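Local coordinates for histidine decarboxylase alpha chain (Lactobacillus sp. 30A, PDB 1IBV), which probably catalyses the pyruvoyl-dependent decarboxylation of histidine to histamine, at residues B[26-29]-B[35-38]. Numbering follows the deposited sequence.
Sequences LFTE and SELP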
ATOM      1  N   LEU B  26     -30.005 -34.359  14.222  1.00 41.45           N
ATOM      2  CA  LEU B  26     -29.851 -35.536  15.058  1.00 37.51           C
ATOM      3  C   LEU B  26     -30.681 -35.321  16.312  1.00 37.74           C
ATOM      4  O   LEU B  26     -31.231 -36.271  16.870  1.00 39.88           O
ATOM      5  CB  LEU B  26     -28.391 -35.720  15.432  1.00 36.22           C
ATOM      6  CG  LEU B  26     -27.425 -36.019  14.296  1.00 36.55           C
ATOM      7  CD1 LEU B  26     -26.056 -36.273  14.890  1.00 37.57           C
ATOM      8  CD2 LEU B  26     -27.894 -37.247  13.525  1.00 39.02           C
ATOM      9  N   PHE B  27     -30.730 -34.070  16.771  1.00 37.48           N
ATOM     10  CA  PHE B  27     -31.500 -33.675  17.957  1.00 37.66           C
ATOM     11  C   PHE B  27     -31.386 -32.166  18.153  1.00 37.86           C
ATOM     12  O   PHE B  27     -30.906 -31.472  17.253  1.00 40.36           O
ATOM     13  CB  PHE B  27     -31.026 -34.423  19.213  1.00 36.88           C
ATOM     14  CG  PHE B  27     -29.584 -34.157  19.582  1.00 35.28           C
ATOM     15  CD1 PHE B  27     -28.547 -34.796  18.909  1.00 33.87           C
ATOM     16  CD2 PHE B  27     -29.269 -33.307  20.639  1.00 34.57           C
ATOM     17  CE1 PHE B  27     -27.209 -34.583  19.280  1.00 33.36           C
ATOM     18  CE2 PHE B  27     -27.941 -33.089  21.015  1.00 34.02           C
ATOM     19  CZ  PHE B  27     -26.911 -33.734  20.337  1.00 35.15           C
ATOM     20  N   THR B  28     -31.836 -31.650  19.293  1.00 37.28           N
ATOM     21  CA  THR B  28     -31.756 -30.212  19.537  1.00 39.44           C
ATOM     22  C   THR B  28     -31.386 -29.888  20.967  1.00 40.09           C
ATOM     23  O   THR B  28     -31.742 -30.626  21.886  1.00 41.68           O
ATOM     24  CB  THR B  28     -33.090 -29.467  19.230  1.00 43.11           C
ATOM     25  OG1 THR B  28     -34.062 -29.762  20.244  1.00 42.76           O
ATOM     26  CG2 THR B  28     -33.636 -29.853  17.854  1.00 41.92           C
ATOM     27  N   GLU B  29     -30.726 -28.746  21.141  1.00 38.93           N
ATOM     28  CA  GLU B  29     -30.290 -28.265  22.448  1.00 38.04           C
ATOM     29  C   GLU B  29     -30.929 -26.903  22.677  1.00 37.48           C
ATOM     30  O   GLU B  29     -30.933 -26.049  21.786  1.00 38.74           O
ATOM     31  CB  GLU B  29     -28.768 -28.131  22.472  1.00 40.13           C
ATOM     32  CG  GLU B  29     -28.170 -27.740  23.828  1.00 41.32           C
ATOM     33  CD  GLU B  29     -28.204 -28.870  24.853  1.00 41.84           C
ATOM     34  OE1 GLU B  29     -28.446 -28.576  26.048  1.00 41.72           O
ATOM     35  OE2 GLU B  29     -27.963 -30.043  24.468  1.00 39.64           O
ATOM     36  N   SER B  35     -35.013 -20.777  22.060  1.00 40.99           N
ATOM     37  CA  SER B  35     -35.031 -21.444  20.760  1.00 40.26           C
ATOM     38  C   SER B  35     -34.282 -22.767  20.830  1.00 40.66           C
ATOM     39  O   SER B  35     -33.321 -22.900  21.601  1.00 42.21           O
ATOM     40  CB  SER B  35     -34.389 -20.549  19.692  1.00 41.43           C
ATOM     41  OG  SER B  35     -33.010 -20.334  19.954  1.00 37.78           O
ATOM     42  N   GLU B  36     -34.701 -23.726  20.014  1.00 37.23           N
ATOM     43  CA  GLU B  36     -34.068 -25.029  19.970  1.00 36.52           C
ATOM     44  C   GLU B  36     -33.025 -25.072  18.867  1.00 38.33           C
ATOM     45  O   GLU B  36     -33.371 -24.961  17.687  1.00 39.18           O
ATOM     46  CB  GLU B  36     -35.115 -26.116  19.751  1.00 35.83           C
ATOM     47  CG  GLU B  36     -36.037 -26.334  20.948  1.00 37.03           C
ATOM     48  CD  GLU B  36     -35.292 -26.798  22.202  1.00 37.99           C
ATOM     49  OE1 GLU B  36     -35.452 -26.152  23.264  1.00 33.70           O
ATOM     50  OE2 GLU B  36     -34.555 -27.809  22.126  1.00 36.89           O
ATOM     51  N   LEU B  37     -31.759 -25.262  19.249  1.00 37.10           N
ATOM     52  CA  LEU B  37     -30.644 -25.312  18.301  1.00 34.28           C
ATOM     53  C   LEU B  37     -30.429 -26.692  17.702  1.00 33.96           C
ATOM     54  O   LEU B  37     -29.991 -27.604  18.390  1.00 38.00           O
ATOM     55  CB  LEU B  37     -29.360 -24.863  18.999  1.00 33.53           C
ATOM     56  CG  LEU B  37     -28.033 -25.022  18.246  1.00 31.60           C
ATOM     57  CD1 LEU B  37     -28.077 -24.239  16.956  1.00 28.76           C
ATOM     58  CD2 LEU B  37     -26.878 -24.535  19.117  1.00 32.56           C
ATOM     59  N   PRO B  38     -30.743 -26.870  16.412  1.00 35.35           N
ATOM     60  CA  PRO B  38     -30.560 -28.176  15.757  1.00 34.66           C
ATOM     61  C   PRO B  38     -29.085 -28.612  15.673  1.00 34.55           C
ATOM     62  O   PRO B  38     -28.205 -27.815  15.323  1.00 36.79           O
ATOM     63  CB  PRO B  38     -31.165 -27.947  14.371  1.00 33.59           C
ATOM     64  CG  PRO B  38     -30.985 -26.460  14.151  1.00 31.82           C
ATOM     65  CD  PRO B  38     -31.348 -25.891  15.489  1.00 32.09           C
TER
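Glu29 and Leu37 face each other as a hydrogen-bonded antiparallel pair, and their backbones make the tightly packed part of this contact. Two reciprocal bonds define it: Leu37 N donates to Glu29 O at 2.8 Å, and Glu29 N to Leu37 O at 3.1 Å. Both are nearly straight, with N-H...O angles of 161° and 162°. Beside them, Thr28 CA comes to 3.4 Å from Leu37 O, a CA-H...O contact that gives this carbonyl a second, weaker partner. Leu37 CB packs against Glu29 O, whereas the rest of its side chain extends on the face shared with Glu29.

The opposite face, carrying Thr28 and Pro38, is looser and more open to solvent. Thr28 and Pro38 form the non-hydrogen-bonded pair, and their side-chain contact is slight: Thr28 CG2 lies 4.1 Å from Pro38 CA. A polar link crosses here as well, since Thr28 OG1 donates to Glu36 OE2 at 2.8 Å, and OE2 accepts on its anti lone pair, away from OE1. Glu36 reaches it because its chain bends at chi2 (-62°), and the two side chains cross at about a right angle. Its other oxygen, OE1, bonds Thr30 OG1, so two hydroxyls of the partner strand hold the carboxylate.

The pairing is that of a beta hairpin, with strand 27-30 at the edge of a mixed sheet within this chain and strand 36-41 next to it, bonded onward through Pro38 to Ser158 of strand 155-166. Helix 126-151 covers the Glu29 face: Glu29 packs on Ala141 and Ala145 and forms a salt bridge with Lys142, while Phe27 makes a cation-pi contact with Lys138.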